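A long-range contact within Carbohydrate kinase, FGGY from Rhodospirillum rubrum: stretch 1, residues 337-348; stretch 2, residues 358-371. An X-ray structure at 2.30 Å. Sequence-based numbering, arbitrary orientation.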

# COMPACT_ATOMS: atom_id res chain seq x y z
N GLY A 337 -19.74 -22.41 -3.01
CA GLY A 337 -19.82 -22.55 -4.46
C GLY A 337 -21.11 -21.96 -5.01
O GLY A 337 -21.27 -21.81 -6.22
N ALA A 338 -22.03 -21.62 -4.12
CA ALA A 338 -23.29 -20.95 -4.49
C ALA A 338 -24.10 -21.63 -5.58
O ALA A 338 -24.77 -20.98 -6.34
CB ALA A 338 -23.03 -19.52 -4.86
N ASP A 339 -24.06 -22.95 -5.65
CA ASP A 339 -24.96 -23.69 -6.54
C ASP A 339 -24.64 -23.41 -7.99
O ASP A 339 -25.55 -23.19 -8.79
CB ASP A 339 -26.43 -23.34 -6.24
CG ASP A 339 -26.99 -24.10 -5.03
OD1 ASP A 339 -27.11 -25.34 -5.11
OD2 ASP A 339 -27.31 -23.47 -4.00
N GLY A 340 -23.35 -23.38 -8.32
CA GLY A 340 -22.94 -23.27 -9.71
C GLY A 340 -22.75 -21.86 -10.23
O GLY A 340 -22.44 -21.66 -11.40
N LEU A 341 -22.94 -20.87 -9.37
CA LEU A 341 -22.63 -19.49 -9.70
C LEU A 341 -21.12 -19.37 -9.81
O LEU A 341 -20.39 -19.97 -9.01
CB LEU A 341 -23.12 -18.55 -8.60
CG LEU A 341 -24.54 -18.01 -8.76
CD1 LEU A 341 -24.82 -16.85 -7.82
CD2 LEU A 341 -24.67 -17.52 -10.16
N VAL A 342 -20.64 -18.62 -10.81
CA VAL A 342 -19.22 -18.32 -10.89
C VAL A 342 -19.09 -16.86 -11.23
O VAL A 342 -19.63 -16.42 -12.24
CB VAL A 342 -18.52 -19.12 -12.00
CG1 VAL A 342 -17.02 -18.92 -11.92
CG2 VAL A 342 -18.85 -20.59 -11.90
N CYS A 343 -18.36 -16.11 -10.42
CA CYS A 343 -18.15 -14.68 -10.66
C CYS A 343 -16.68 -14.29 -10.95
O CYS A 343 -15.75 -14.74 -10.26
CB CYS A 343 -18.73 -13.89 -9.48
SG CYS A 343 -18.17 -12.20 -9.27
N LEU A 344 -16.46 -13.48 -11.99
CA LEU A 344 -15.21 -12.78 -12.16
C LEU A 344 -15.37 -11.38 -11.61
O LEU A 344 -16.23 -10.63 -12.07
CB LEU A 344 -14.85 -12.70 -13.64
CG LEU A 344 -14.65 -14.06 -14.29
CD1 LEU A 344 -14.52 -13.86 -15.78
CD2 LEU A 344 -13.41 -14.77 -13.72
N PRO A 345 -14.51 -10.99 -10.66
CA PRO A 345 -14.71 -9.72 -9.94
C PRO A 345 -13.91 -8.56 -10.48
O PRO A 345 -13.40 -7.77 -9.68
CB PRO A 345 -14.18 -10.04 -8.54
CG PRO A 345 -13.24 -11.26 -8.75
CD PRO A 345 -13.34 -11.72 -10.17
N TYR A 346 -13.80 -8.41 -11.80
CA TYR A 346 -12.99 -7.34 -12.38
C TYR A 346 -13.78 -6.10 -12.88
O TYR A 346 -13.79 -5.77 -14.09
CB TYR A 346 -12.08 -7.93 -13.46
CG TYR A 346 -11.43 -9.25 -13.03
CD1 TYR A 346 -10.73 -9.34 -11.83
CD2 TYR A 346 -11.53 -10.39 -13.82
CE1 TYR A 346 -10.14 -10.53 -11.44
CE2 TYR A 346 -10.95 -11.59 -13.43
CZ TYR A 346 -10.26 -11.66 -12.24
OH TYR A 346 -9.67 -12.85 -11.86
N PHE A 347 -14.38 -5.39 -11.94
CA PHE A 347 -15.25 -4.25 -12.24
C PHE A 347 -14.53 -2.97 -12.71
O PHE A 347 -15.14 -2.11 -13.37
CB PHE A 347 -16.15 -3.97 -11.03
CG PHE A 347 -16.94 -5.17 -10.59
CD1 PHE A 347 -18.11 -5.54 -11.25
CD2 PHE A 347 -16.50 -5.95 -9.53
CE1 PHE A 347 -18.84 -6.64 -10.86
CE2 PHE A 347 -17.22 -7.05 -9.12
CZ PHE A 347 -18.40 -7.41 -9.79
N LEU A 348 -13.25 -2.85 -12.37
CA LEU A 348 -12.44 -1.73 -12.86
C LEU A 348 -11.36 -2.25 -13.80
O LEU A 348 -10.46 -1.52 -14.20
CB LEU A 348 -11.76 -1.00 -11.70
CG LEU A 348 -12.64 -0.06 -10.87
CD1 LEU A 348 -14.12 -0.43 -10.98
CD2 LEU A 348 -12.19 -0.05 -9.41
N PHE A 358 -8.28 -5.10 -19.34
CA PHE A 358 -9.64 -4.70 -19.06
C PHE A 358 -10.71 -5.78 -19.35
O PHE A 358 -11.41 -5.81 -20.33
CB PHE A 358 -9.97 -3.29 -19.47
CG PHE A 358 -9.67 -2.30 -18.40
CD1 PHE A 358 -10.56 -1.30 -18.07
CD2 PHE A 358 -8.51 -2.41 -17.68
CE1 PHE A 358 -10.29 -0.38 -17.05
CE2 PHE A 358 -8.22 -1.51 -16.65
CZ PHE A 358 -9.13 -0.48 -16.34
N ALA A 359 -10.71 -6.70 -18.41
CA ALA A 359 -11.70 -7.69 -18.20
C ALA A 359 -12.80 -6.97 -17.44
O ALA A 359 -12.56 -5.93 -16.90
CB ALA A 359 -11.12 -8.75 -17.39
N SER A 360 -13.99 -7.52 -17.39
CA SER A 360 -15.01 -6.83 -16.66
C SER A 360 -15.76 -7.76 -15.78
O SER A 360 -15.71 -8.93 -15.96
CB SER A 360 -15.95 -6.21 -17.63
OG SER A 360 -16.25 -7.18 -18.56
N GLY A 361 -16.46 -7.23 -14.81
CA GLY A 361 -17.27 -8.05 -13.89
C GLY A 361 -18.13 -9.04 -14.64
O GLY A 361 -18.79 -8.70 -15.63
N THR A 362 -18.07 -10.30 -14.21
CA THR A 362 -18.90 -11.34 -14.82
C THR A 362 -19.65 -12.22 -13.81
O THR A 362 -19.07 -12.67 -12.85
CB THR A 362 -18.02 -12.20 -15.71
OG1 THR A 362 -17.32 -11.34 -16.61
CG2 THR A 362 -18.86 -13.19 -16.49
N PHE A 363 -20.93 -12.44 -14.02
CA PHE A 363 -21.63 -13.46 -13.26
C PHE A 363 -22.16 -14.45 -14.24
O PHE A 363 -22.74 -14.07 -15.24
CB PHE A 363 -22.79 -12.89 -12.46
CG PHE A 363 -22.38 -12.12 -11.25
CD1 PHE A 363 -22.28 -12.74 -10.04
CD2 PHE A 363 -22.11 -10.78 -11.32
CE1 PHE A 363 -21.92 -12.04 -8.91
CE2 PHE A 363 -21.73 -10.09 -10.20
CZ PHE A 363 -21.64 -10.74 -8.99
N THR A 364 -21.99 -15.73 -13.95
CA THR A 364 -22.39 -16.76 -14.89
C THR A 364 -22.91 -17.98 -14.13
O THR A 364 -22.64 -18.13 -12.96
CB THR A 364 -21.24 -17.16 -15.77
OG1 THR A 364 -21.75 -17.88 -16.88
CG2 THR A 364 -20.25 -18.03 -14.98
N GLY A 365 -23.67 -18.84 -14.81
CA GLY A 365 -24.24 -20.00 -14.15
C GLY A 365 -25.52 -19.65 -13.41
O GLY A 365 -25.96 -20.42 -12.56
N LEU A 366 -26.09 -18.48 -13.73
CA LEU A 366 -27.32 -18.02 -13.10
C LEU A 366 -28.55 -18.82 -13.53
O LEU A 366 -28.67 -19.20 -14.70
CB LEU A 366 -27.58 -16.55 -13.40
CG LEU A 366 -26.61 -15.58 -12.74
CD1 LEU A 366 -26.66 -14.28 -13.51
CD2 LEU A 366 -26.95 -15.37 -11.28
N SER A 367 -29.47 -19.01 -12.59
CA SER A 367 -30.72 -19.68 -12.86
C SER A 367 -31.76 -19.01 -11.99
O SER A 367 -31.42 -18.35 -11.00
CB SER A 367 -30.63 -21.12 -12.41
OG SER A 367 -31.01 -21.19 -11.04
N LEU A 368 -33.03 -19.22 -12.31
CA LEU A 368 -34.13 -18.58 -11.57
C LEU A 368 -34.21 -19.04 -10.13
O LEU A 368 -34.96 -18.48 -9.33
CB LEU A 368 -35.45 -18.82 -12.26
CG LEU A 368 -35.53 -18.32 -13.71
CD1 LEU A 368 -36.72 -18.98 -14.41
CD2 LEU A 368 -35.60 -16.81 -13.76
N SER A 369 -33.41 -20.06 -9.79
CA SER A 369 -33.28 -20.51 -8.41
C SER A 369 -32.37 -19.63 -7.55
O SER A 369 -32.56 -19.54 -6.35
CB SER A 369 -32.78 -21.98 -8.34
OG SER A 369 -33.69 -22.86 -8.97
N HIS A 370 -31.37 -18.97 -8.13
CA HIS A 370 -30.51 -18.16 -7.28
C HIS A 370 -31.22 -16.98 -6.63
O HIS A 370 -32.17 -16.43 -7.17
CB HIS A 370 -29.27 -17.76 -8.04
CG HIS A 370 -28.53 -18.94 -8.56
ND1 HIS A 370 -28.76 -19.45 -9.82
CD2 HIS A 370 -27.64 -19.76 -7.97
CE1 HIS A 370 -28.00 -20.52 -9.99
NE2 HIS A 370 -27.31 -20.73 -8.89
N THR A 371 -30.75 -16.64 -5.43
CA THR A 371 -31.35 -15.66 -4.53
C THR A 371 -30.31 -14.61 -4.28
O THR A 371 -29.14 -14.78 -4.69
CB THR A 371 -31.62 -16.30 -3.18
OG1 THR A 371 -30.38 -16.83 -2.67
CG2 THR A 371 -32.60 -17.45 -3.31

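The imidazole of His 370 reaches across the contact to a main-chain carbonyl, with NE2 donating a nearly linear hydrogen bond to Asp 339 O (3.0 Å, 167°). This acceptor lies near the ring plane, while Leu 341 covers one face of the imidazole, its CG 4.0 Å from the ring centroid of His 370 in a CH-pi contact. The other ring nitrogen faces its own stretch: Ser 367 and His 370 bound a type I beta turn, closed by His 370 N donating to Ser 367 O at 2.9 Å, and His 370 ND1 lies 2.9 Å from Ser 367 N and 3.1 Å from Ser 367 O. The ring is thus held at both nitrogens.

Beyond this anchor the stretches pair as a short antiparallel ladder. Val 342 and Thr 364 exchange two backbone hydrogen bonds, Val 342 N to Thr 364 O and Thr 364 N to Val 342 O, both 3.0 Å. Leu 344 and Thr 362 repeat the pattern, with Leu 344 N to Thr 362 O at 2.9 Å and Thr 362 N to Leu 344 O at 2.8 Å. These two pairs share one face of the sheet, where Val 342 CB approaches Thr 364 CG2 at 3.6 Å.

Between them, Cys 343 and Phe 363 form the non-hydrogen-bonded pair and project to the other face. Cys 343 SG lies over the Phe 363 ring, 4.0 Å from its centroid, a sulfur-aromatic contact.

Regular pairing ends near Tyr 346: its O is 3.1 Å from Gly 361 N, but the angle is too poor for a hydrogen bond. Two glycines leave room for different neighbours: a CB on Gly 361 would fall 2.3 Å from Phe 347 CE1, in the aromatic ring, and one on Gly 365 would fall 2.2 Å from Gly 340 O, in the backbone.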